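Local structure of ceramide very long chain fatty acid hydroxylase SCS7 (4ZR1) at residues 77-82 with 176-181; 86-91 with 183-188. The protein hydroxylates the very long chain fatty acid of ceramides in the membrane, postulated to act at C-2, with a two-zinc centre that is likely catalytic. All coordinates share one frame; numbering follows the deposited sequence.

In the fold
The four segments alternate along the chain: 77-82, 86-91, 176-181 and 183-188. Contact 1 joins the end of helix 71-78 to the end of helix 164-179, and contact 2 joins the loops that follow those same helices, so the two run on from one another with centres about 11 Å apart. Between the paired segments the chain passes through the helices 106-125 and 128-154, which make up most of the first two transmembrane spans. Both contacts therefore fasten the polypeptide ahead of the first span to the region between the second and third, which is inferred to be cytoplasmic. They meet where Leu187 of contact 2 packs on the zinc ligand His177 of contact 1, and one octyl glucoside touches both.

Contact 1 of 2, residues 77-82 with 176-181. With ZN (zinc ion), chain C; ZN (zinc ion), chain D; BOG (octyl beta-D-glucopyranoside), chain E.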
# COMPACT_ATOMS: atom_id res chain seq x y z
N GLN A 77 2.98 14.47 -7.48
CA GLN A 77 3.83 14.87 -6.37
C GLN A 77 3.82 13.86 -5.22
O GLN A 77 4.85 13.64 -4.58
CB GLN A 77 3.41 16.25 -5.88
CG GLN A 77 4.56 17.14 -5.50
CD GLN A 77 5.47 17.45 -6.65
OE1 GLN A 77 5.03 17.54 -7.80
NE2 GLN A 77 6.75 17.61 -6.36
N ILE A 78 2.66 13.26 -4.97
CA ILE A 78 2.49 12.31 -3.87
C ILE A 78 3.27 11.01 -4.09
O ILE A 78 3.62 10.33 -3.13
CB ILE A 78 0.99 11.96 -3.66
CG1 ILE A 78 0.76 11.41 -2.25
CG2 ILE A 78 0.51 10.94 -4.70
CD1 ILE A 78 0.97 12.43 -1.16
N HIS A 79 3.55 10.68 -5.36
CA HIS A 79 4.28 9.46 -5.69
C HIS A 79 5.78 9.72 -5.86
O HIS A 79 6.54 8.81 -6.18
CB HIS A 79 3.72 8.82 -6.96
CG HIS A 79 2.29 8.39 -6.85
ND1 HIS A 79 1.25 9.11 -7.40
CD2 HIS A 79 1.72 7.32 -6.24
CE1 HIS A 79 0.11 8.51 -7.14
NE2 HIS A 79 0.36 7.42 -6.43
N ARG A 80 6.21 10.96 -5.65
CA ARG A 80 7.64 11.23 -5.61
C ARG A 80 8.05 11.26 -4.15
O ARG A 80 7.69 12.17 -3.41
CB ARG A 80 7.96 12.52 -6.34
CG ARG A 80 7.55 12.46 -7.81
CD ARG A 80 7.85 13.73 -8.56
NE ARG A 80 9.27 14.05 -8.55
CZ ARG A 80 9.81 15.06 -9.22
NH1 ARG A 80 11.12 15.28 -9.15
NH2 ARG A 80 9.04 15.84 -9.95
N PRO A 81 8.79 10.22 -3.71
CA PRO A 81 8.96 9.94 -2.28
C PRO A 81 9.81 10.94 -1.51
O PRO A 81 10.75 11.53 -2.04
CB PRO A 81 9.62 8.55 -2.27
CG PRO A 81 10.28 8.42 -3.61
CD PRO A 81 9.38 9.16 -4.56
N ARG A 82 9.46 11.12 -0.24
CA ARG A 82 10.30 11.87 0.68
C ARG A 82 10.58 10.96 1.87
O ARG A 82 10.13 9.82 1.92
CB ARG A 82 9.62 13.16 1.12
CG ARG A 82 8.53 13.67 0.19
CD ARG A 82 9.07 14.35 -1.05
NE ARG A 82 7.99 14.68 -1.98
CZ ARG A 82 7.91 15.83 -2.64
NH1 ARG A 82 6.89 16.06 -3.46
NH2 ARG A 82 8.84 16.75 -2.47
N CYS A 176 0.01 8.14 0.88
CA CYS A 176 0.94 8.42 1.97
C CYS A 176 2.12 7.45 1.95
O CYS A 176 3.27 7.81 2.20
CB CYS A 176 0.23 8.35 3.32
SG CYS A 176 1.25 8.85 4.71
N HIS A 177 1.82 6.20 1.64
CA HIS A 177 2.85 5.19 1.65
C HIS A 177 3.86 5.44 0.51
O HIS A 177 5.07 5.23 0.68
CB HIS A 177 2.22 3.80 1.54
CG HIS A 177 3.23 2.71 1.41
ND1 HIS A 177 4.20 2.47 2.36
CD2 HIS A 177 3.45 1.81 0.42
CE1 HIS A 177 4.96 1.47 1.97
NE2 HIS A 177 4.53 1.05 0.79
N HIS A 178 3.38 5.92 -0.63
CA HIS A 178 4.27 6.30 -1.72
C HIS A 178 5.00 7.59 -1.40
O HIS A 178 6.16 7.78 -1.75
CB HIS A 178 3.50 6.46 -3.03
CG HIS A 178 3.38 5.19 -3.81
ND1 HIS A 178 4.13 4.94 -4.94
CD2 HIS A 178 2.62 4.08 -3.61
CE1 HIS A 178 3.82 3.74 -5.41
NE2 HIS A 178 2.92 3.20 -4.62
N TYR A 179 4.31 8.49 -0.71
CA TYR A 179 4.91 9.72 -0.27
C TYR A 179 6.00 9.42 0.75
O TYR A 179 7.09 10.01 0.69
CB TYR A 179 3.84 10.66 0.29
CG TYR A 179 4.29 12.07 0.56
CD1 TYR A 179 4.78 12.87 -0.47
CD2 TYR A 179 4.19 12.62 1.83
CE1 TYR A 179 5.19 14.18 -0.23
CE2 TYR A 179 4.60 13.92 2.08
CZ TYR A 179 5.10 14.70 1.06
OH TYR A 179 5.50 15.99 1.32
N LEU A 180 5.74 8.49 1.68
CA LEU A 180 6.73 8.15 2.70
C LEU A 180 6.95 6.64 2.92
O LEU A 180 6.61 6.10 3.97
CB LEU A 180 6.34 8.79 4.03
CG LEU A 180 6.31 10.33 4.04
CD1 LEU A 180 4.97 10.82 4.57
CD2 LEU A 180 7.45 10.87 4.87
N PRO A 181 7.61 5.99 1.94
CA PRO A 181 7.89 4.55 1.86
C PRO A 181 8.53 3.95 3.12
O PRO A 181 8.16 2.85 3.55
CB PRO A 181 8.88 4.46 0.69
CG PRO A 181 8.69 5.71 -0.08
CD PRO A 181 8.32 6.75 0.90
ZN ZN C . 5.44 -0.48 -0.61
ZN ZN D . 1.55 1.39 -5.06
C1 BOG E . -2.40 3.50 5.06
O1 BOG E . -2.28 4.11 6.33
C2 BOG E . -1.03 3.05 4.62
O2 BOG E . -0.26 4.20 4.38
C3 BOG E . -1.12 2.29 3.31
O3 BOG E . 0.09 1.65 2.97
C4 BOG E . -2.23 1.28 3.34
O4 BOG E . -2.40 0.81 2.02
C5 BOG E . -3.50 1.94 3.80
O5 BOG E . -3.30 2.42 5.11
C6 BOG E . -4.61 0.90 3.71
O6 BOG E . -5.63 1.12 4.66
C1' BOG E . -2.96 5.34 6.47
C2' BOG E . -2.76 5.92 7.85
C3' BOG E . -3.94 6.82 8.17
C4' BOG E . -4.65 6.39 9.44
C5' BOG E . -6.15 6.63 9.32
C6' BOG E . -6.79 6.61 10.68
C7' BOG E . -8.29 6.67 10.56
C8' BOG E . -8.71 8.09 10.27
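Tyr179 O, at the C-terminal end of helix 164-179, is gripped twice: by one true hydrogen bond and by one weaker C-H contact. Arg82 N lies 2.8 Å from Tyr179 O, almost on the axis of the carbonyl, and its N-H points straight at the oxygen (179°). The preceding residue adds the second hold, Pro81 CA standing 3.5 Å from Tyr179 O.

The Tyr179 side chain leaves with CG anti to the backbone N (chi1 -170°), which sets its ring between Ile78 and Arg82. Ile78 CD1 packs 3.7 Å from Tyr179 CB, the two side chains crossing at about a right angle. Arg82, bent at chi2, crosses the ring obliquely, and Arg82 NE comes 3.3 Å from Tyr179 CE1. Its guanidinium is steeply inclined to the phenol; Arg82 NH1 makes a weak hydrogen bond of 3.4 Å to Gln77 O, while its NH2 forms a salt bridge with Asp47.

His174, His177 and His178 form an HxxHH histidine box, characteristic of membrane-bound hydroxylases and desaturases. His178 NE2 binds one zinc at 2.3 Å, together with His150, His155, His174 and His254; His177 NE2 binds the other, with His232, His236, His251 and His255. Behind the first site His79 sits as a second-shell residue. Its CD2 edge meets one face of the His178 imidazole in a T-shaped stack, with His79 CD2 3.6 Å from His178 ND1 and the planes at 78°. A hydrogen bond between His79 ND1 and Val75 fixes this second ring, and Ile78 CG2 lies over one of its faces. Pro81 CB also touches Pro181 CG at 3.7 Å, and both prolines rest on Tyr256 of helix 242-256.

Contact 2 of 2, residues 86-91 with 183-188; sequences KGSAPL and DKYRLV. With BOG (octyl beta-D-glucopyranoside), chain E.
Arg186 grips Ala89 O end-on with two nitrogens, NH1 at 2.6 Å and NH2 at 2.9 Å from that oxygen, which lies in the guanidinium plane. The NH1 bond falls on a lone pair of the carbonyl; the NH2 bond runs nearly along the C=O axis. Asp183 OD2 receives Arg186 NH1 on its syn lone pair in a salt bridge of 2.8 Å. Asp183 OD1 is met from above the carboxylate plane by two donors, Ser88 OG at 2.8 Å and Tyr185 N at 3.0 Å, the latter closing an Asx turn within the type I turn 183-186. Glu97, paired with NH2 of Arg186, and Thr100 O, which accepts from NE, fix the rest of the buried guanidinium, and the carboxylates of Asp183 and Glu97 would offset its buried positive charge.

Its two faces are covered by Leu91 CG on one side and Ser88 CB on the other. The Arg186 carbonyl turns to the detergent, accepting from O2 of the glucoside.

Leu91 reaches on to Phe171 of helix 164-179 and Leu60 of helix 60-65, while Leu187 packs against helix 211-236, so the paired loops touch these three helices through Leu91 and Leu187.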
# COMPACT_ATOMS: atom_id res chain seq x y z
N LYS A 86 13.94 9.56 11.24
CA LYS A 86 13.78 8.40 12.10
C LYS A 86 12.38 8.32 12.68
O LYS A 86 11.94 7.26 13.12
CB LYS A 86 14.84 8.40 13.20
CG LYS A 86 16.17 7.80 12.75
CD LYS A 86 17.21 7.80 13.85
CE LYS A 86 18.35 6.85 13.54
NZ LYS A 86 19.65 7.37 14.05
N GLY A 87 11.67 9.45 12.66
CA GLY A 87 10.32 9.50 13.21
C GLY A 87 9.23 9.39 12.15
O GLY A 87 9.49 9.03 11.00
N SER A 88 8.00 9.69 12.55
CA SER A 88 6.86 9.64 11.64
C SER A 88 6.22 11.01 11.48
O SER A 88 5.86 11.65 12.46
CB SER A 88 5.80 8.64 12.14
OG SER A 88 6.31 7.32 12.13
N ALA A 89 6.07 11.46 10.23
CA ALA A 89 5.44 12.76 9.93
C ALA A 89 4.03 12.87 10.51
O ALA A 89 3.29 11.90 10.56
CB ALA A 89 5.39 12.98 8.42
N PRO A 90 3.67 14.07 10.98
CA PRO A 90 2.34 14.25 11.56
C PRO A 90 1.25 14.31 10.49
O PRO A 90 1.41 15.00 9.49
CB PRO A 90 2.47 15.58 12.29
CG PRO A 90 3.50 16.34 11.49
CD PRO A 90 4.48 15.31 11.02
N LEU A 91 0.15 13.58 10.70
CA LEU A 91 -0.98 13.67 9.78
C LEU A 91 -2.03 14.63 10.34
O LEU A 91 -2.61 15.41 9.60
CB LEU A 91 -1.60 12.29 9.51
CG LEU A 91 -0.70 11.26 8.81
CD1 LEU A 91 -1.49 10.09 8.27
CD2 LEU A 91 0.10 11.90 7.71
N ASP A 183 8.41 5.12 6.23
CA ASP A 183 7.74 5.38 7.51
C ASP A 183 7.20 4.07 8.08
O ASP A 183 6.11 3.63 7.70
CB ASP A 183 6.60 6.39 7.36
CG ASP A 183 5.93 6.74 8.69
OD1 ASP A 183 6.10 5.99 9.68
OD2 ASP A 183 5.22 7.76 8.76
N LYS A 184 7.94 3.48 9.02
CA LYS A 184 7.63 2.14 9.50
C LYS A 184 6.25 2.03 10.18
O LYS A 184 5.76 0.92 10.41
CB LYS A 184 8.73 1.65 10.44
CG LYS A 184 8.90 2.46 11.72
CD LYS A 184 10.10 1.98 12.53
CE LYS A 184 10.33 2.85 13.77
NZ LYS A 184 11.50 2.43 14.57
N TYR A 185 5.62 3.15 10.48
CA TYR A 185 4.30 3.07 11.11
C TYR A 185 3.17 3.48 10.18
O TYR A 185 2.02 3.55 10.61
CB TYR A 185 4.25 3.92 12.37
CG TYR A 185 5.12 3.39 13.49
CD1 TYR A 185 4.68 2.37 14.32
CD2 TYR A 185 6.37 3.93 13.73
CE1 TYR A 185 5.48 1.90 15.35
CE2 TYR A 185 7.16 3.47 14.75
CZ TYR A 185 6.72 2.46 15.56
OH TYR A 185 7.53 2.02 16.58
N ARG A 186 3.47 3.73 8.91
CA ARG A 186 2.43 4.06 7.94
C ARG A 186 2.51 3.17 6.72
O ARG A 186 2.27 3.62 5.60
CB ARG A 186 2.54 5.52 7.51
CG ARG A 186 1.75 6.49 8.37
CD ARG A 186 2.40 6.67 9.72
NE ARG A 186 1.71 7.70 10.49
CZ ARG A 186 2.10 8.97 10.56
NH1 ARG A 186 3.20 9.38 9.92
NH2 ARG A 186 1.40 9.83 11.29
N LEU A 187 2.85 1.90 6.93
CA LEU A 187 2.93 0.96 5.83
C LEU A 187 1.74 -0.00 5.89
O LEU A 187 0.91 -0.02 4.99
CB LEU A 187 4.27 0.20 5.87
CG LEU A 187 4.65 -0.69 4.70
CD1 LEU A 187 6.16 -0.93 4.65
CD2 LEU A 187 3.93 -2.03 4.80
N VAL A 188 1.66 -0.81 6.95
CA VAL A 188 0.56 -1.75 7.02
C VAL A 188 -0.74 -1.00 7.28
O VAL A 188 -0.73 0.17 7.65
CB VAL A 188 0.75 -2.82 8.10
CG1 VAL A 188 2.13 -3.49 7.94
CG2 VAL A 188 0.58 -2.23 9.48
C1 BOG E . -2.40 3.50 5.06
O1 BOG E . -2.28 4.11 6.33
C2 BOG E . -1.03 3.05 4.62
O2 BOG E . -0.26 4.20 4.38
C3 BOG E . -1.12 2.29 3.31
O3 BOG E . 0.09 1.65 2.97
C4 BOG E . -2.23 1.28 3.34
O4 BOG E . -2.40 0.81 2.02
C5 BOG E . -3.50 1.94 3.80
O5 BOG E . -3.30 2.42 5.11
C6 BOG E . -4.61 0.90 3.71
O6 BOG E . -5.63 1.12 4.66
C1' BOG E . -2.96 5.34 6.47
C2' BOG E . -2.76 5.92 7.85
C3' BOG E . -3.94 6.82 8.17
C4' BOG E . -4.65 6.39 9.44
C5' BOG E . -6.15 6.63 9.32
C6' BOG E . -6.79 6.61 10.68
C7' BOG E . -8.29 6.67 10.56
C8' BOG E . -8.71 8.09 10.27